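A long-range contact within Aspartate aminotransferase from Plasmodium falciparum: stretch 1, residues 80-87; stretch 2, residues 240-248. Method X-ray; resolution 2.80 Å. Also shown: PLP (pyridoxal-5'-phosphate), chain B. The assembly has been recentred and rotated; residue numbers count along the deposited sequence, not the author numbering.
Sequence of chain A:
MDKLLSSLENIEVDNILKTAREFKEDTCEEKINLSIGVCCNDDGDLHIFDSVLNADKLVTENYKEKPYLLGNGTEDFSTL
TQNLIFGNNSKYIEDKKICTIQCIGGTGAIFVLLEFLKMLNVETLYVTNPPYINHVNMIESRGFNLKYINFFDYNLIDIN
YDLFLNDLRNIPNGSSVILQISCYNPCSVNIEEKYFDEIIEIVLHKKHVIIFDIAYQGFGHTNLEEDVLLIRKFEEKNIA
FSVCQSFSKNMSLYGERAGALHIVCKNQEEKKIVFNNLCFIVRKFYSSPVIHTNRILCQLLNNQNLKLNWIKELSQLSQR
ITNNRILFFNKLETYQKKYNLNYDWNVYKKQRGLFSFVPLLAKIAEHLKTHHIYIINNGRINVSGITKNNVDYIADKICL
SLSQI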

# COMPACT_ATOMS: atom_id res chain seq x y z
N LEU A 80 13.97 -0.57 -15.97
CA LEU A 80 13.23 0.39 -16.79
C LEU A 80 13.05 1.71 -16.06
O LEU A 80 13.32 2.77 -16.62
N THR A 81 12.62 1.62 -14.81
CA THR A 81 12.33 2.75 -13.95
C THR A 81 13.56 3.61 -13.70
O THR A 81 13.53 4.82 -13.91
N GLN A 82 14.65 2.98 -13.29
CA GLN A 82 15.83 3.73 -12.92
C GLN A 82 16.52 4.36 -14.12
O GLN A 82 17.30 5.31 -13.96
N ASN A 83 16.23 3.88 -15.33
CA ASN A 83 16.66 4.59 -16.53
C ASN A 83 16.22 6.06 -16.45
O ASN A 83 17.02 6.97 -16.69
N LEU A 84 14.96 6.27 -16.07
CA LEU A 84 14.38 7.60 -16.07
C LEU A 84 15.13 8.56 -15.18
O LEU A 84 15.26 9.73 -15.54
N ILE A 85 15.64 8.10 -14.05
CA ILE A 85 16.34 9.03 -13.17
C ILE A 85 17.83 9.13 -13.44
O ILE A 85 18.38 10.21 -13.38
N PHE A 86 18.47 8.01 -13.76
CA PHE A 86 19.93 8.01 -13.97
C PHE A 86 20.30 8.06 -15.45
O PHE A 86 21.47 8.09 -15.79
N GLY A 87 19.29 8.07 -16.32
CA GLY A 87 19.50 8.17 -17.76
C GLY A 87 19.98 6.87 -18.33
O GLY A 87 19.64 5.80 -17.82
N ALA A 240 26.75 8.86 -3.02
CA ALA A 240 25.59 8.01 -2.70
C ALA A 240 24.38 8.82 -2.20
O ALA A 240 24.54 9.87 -1.57
N PHE A 241 23.17 8.33 -2.48
CA PHE A 241 21.96 9.07 -2.11
C PHE A 241 20.71 8.21 -2.29
O PHE A 241 20.81 7.00 -2.50
N SER A 242 19.53 8.82 -2.21
CA SER A 242 18.28 8.10 -2.38
C SER A 242 17.29 8.86 -3.21
O SER A 242 17.31 10.10 -3.25
N VAL A 243 16.40 8.12 -3.87
CA VAL A 243 15.39 8.76 -4.71
C VAL A 243 14.00 8.17 -4.45
O VAL A 243 13.79 6.95 -4.54
N CYS A 244 13.06 9.05 -4.10
CA CYS A 244 11.65 8.70 -4.07
C CYS A 244 11.03 9.24 -5.33
O CYS A 244 11.12 10.44 -5.61
N GLN A 245 10.39 8.36 -6.10
CA GLN A 245 9.90 8.70 -7.43
C GLN A 245 8.42 8.36 -7.55
O GLN A 245 8.03 7.23 -7.27
N SER A 246 7.61 9.34 -7.95
CA SER A 246 6.19 9.16 -8.17
C SER A 246 5.87 9.28 -9.63
O SER A 246 6.51 10.06 -10.35
N PHE A 247 4.87 8.52 -10.08
CA PHE A 247 4.39 8.57 -11.45
C PHE A 247 2.94 8.98 -11.41
O PHE A 247 2.18 8.70 -12.35
N SER A 248 2.53 9.60 -10.30
CA SER A 248 1.15 10.01 -10.18
C SER A 248 0.81 11.09 -11.17
O SER A 248 -0.30 11.09 -11.70

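Although Gln 245 is the residue most covered by the facing helix, no hydrogen bond joins the two stretches, and toward the helix its amide meets side-chain carbons of Ile 85 and Leu 84 and the backbone carbonyl of Thr 81. Gln 245 points toward the helix with chi1 and chi2 both t, an extended form that carries the amide to Ile 85, where NE2 lies 3.2 Å from CG2 of Ile 85, and to Leu 84, whose CD1 is 4.2 Å from OE1 of Gln 245. The carbonyl O of Thr 81 is 3.9 Å from the same OE1; two acceptors cannot bond directly, and that carbonyl already receives the backbone N of Leu 84 at 3.0 Å.

Ile 85 (chi1 p, chi2 m) and Val 243 (chi1 t) point toward each other's stretch and meet through CG2 of Ile 85 and CG1 of Val 243 at 4.3 Å. At one end, Phe 86 (m) and Phe 241 (p) both start sideways but converge rim to rim, CE1 of Phe 86 lying 3.5 Å from CZ of Phe 241. At the other, Phe 247 (m) receives CD1 of Leu 84 (m, t) at its ring edge, 4.0 Å from CE1 of Phe 247.

Ser 246 and Ser 248 instead serve the cofactor: Ser 246 OG and Ser 248 OG donate to PLP O1P at 2.8 and 2.6 Å.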

# COMPACT_ATOMS: atom_id res chain seq x y z
CB LEU A 80 11.86 -0.17 -17.16
CG LEU A 80 11.83 -1.13 -18.34
CD1 LEU A 80 10.56 -1.93 -18.29
CD2 LEU A 80 11.95 -0.38 -19.66
CB THR A 81 11.71 2.24 -12.62
OG1 THR A 81 10.30 2.04 -12.81
CG2 THR A 81 11.91 3.20 -11.49
CB GLN A 82 16.79 2.91 -12.06
CG GLN A 82 17.14 1.58 -12.62
CD GLN A 82 18.18 0.86 -11.79
OE1 GLN A 82 18.38 1.17 -10.61
NE2 GLN A 82 18.84 -0.14 -12.39
CB ASN A 83 16.11 3.93 -17.80
CG ASN A 83 16.70 4.51 -19.08
OD1 ASN A 83 17.59 3.91 -19.68
ND2 ASN A 83 16.23 5.69 -19.49
CB LEU A 84 12.90 7.55 -15.70
CG LEU A 84 12.00 6.71 -16.62
CD1 LEU A 84 10.55 6.83 -16.18
CD2 LEU A 84 12.15 7.15 -18.05
CB ILE A 85 16.05 8.84 -11.66
CG1 ILE A 85 16.49 7.46 -11.17
CG2 ILE A 85 14.56 9.15 -11.33
CD1 ILE A 85 15.50 6.34 -11.40
CB PHE A 86 20.58 6.79 -13.30
CG PHE A 86 20.44 6.74 -11.78
CD1 PHE A 86 21.40 7.32 -10.95
CD2 PHE A 86 19.37 6.07 -11.18
CE1 PHE A 86 21.28 7.26 -9.56
CE2 PHE A 86 19.25 6.02 -9.79
CZ PHE A 86 20.20 6.61 -8.98
CB ALA A 240 25.98 6.94 -1.70
CB PHE A 241 21.85 10.34 -2.96
CG PHE A 241 21.99 10.10 -4.44
CD1 PHE A 241 23.16 10.42 -5.10
CD2 PHE A 241 20.94 9.54 -5.17
CE1 PHE A 241 23.28 10.19 -6.46
CE2 PHE A 241 21.06 9.30 -6.52
CZ PHE A 241 22.23 9.62 -7.16
CB SER A 242 17.66 7.80 -1.03
OG SER A 242 18.29 6.70 -0.46
CB VAL A 243 15.75 8.66 -6.22
CG1 VAL A 243 14.88 9.61 -7.03
CG2 VAL A 243 17.22 8.95 -6.47
CB CYS A 244 10.97 9.29 -2.85
SG CYS A 244 11.73 8.74 -1.30
CB GLN A 245 10.74 7.96 -8.45
CG GLN A 245 10.12 7.58 -9.78
CD GLN A 245 11.19 7.17 -10.80
OE1 GLN A 245 10.93 7.03 -11.99
NE2 GLN A 245 12.41 7.00 -10.31
CB SER A 246 5.38 10.20 -7.41
OG SER A 246 4.01 10.15 -7.80
CB PHE A 247 4.46 7.21 -12.09
CG PHE A 247 5.83 6.60 -12.11
CD1 PHE A 247 6.78 7.01 -13.03
CD2 PHE A 247 6.14 5.57 -11.24
CE1 PHE A 247 8.04 6.41 -13.07
CE2 PHE A 247 7.40 4.97 -11.27
CZ PHE A 247 8.35 5.39 -12.18
CB SER A 248 0.80 10.42 -8.77
OG SER A 248 0.26 9.31 -8.07
N1 PLP B . 6.39 14.44 -3.11
C2 PLP B . 5.88 15.62 -3.61
C2A PLP B . 6.75 16.81 -3.61
C3 PLP B . 4.59 15.65 -4.12
O3 PLP B . 4.09 16.82 -4.64
C4 PLP B . 3.81 14.50 -4.10
C4A PLP B . 2.48 14.55 -4.79
O4A PLP B . 2.40 14.20 -5.97
C5 PLP B . 4.32 13.29 -3.59
C6 PLP B . 5.62 13.29 -3.09
C5A PLP B . 3.54 11.97 -3.51
O4P PLP B . 2.89 11.54 -4.70
P PLP B . 1.90 10.26 -4.68
O1P PLP B . 1.87 9.57 -6.01
O2P PLP B . 0.49 10.73 -4.43
O3P PLP B . 2.41 9.30 -3.62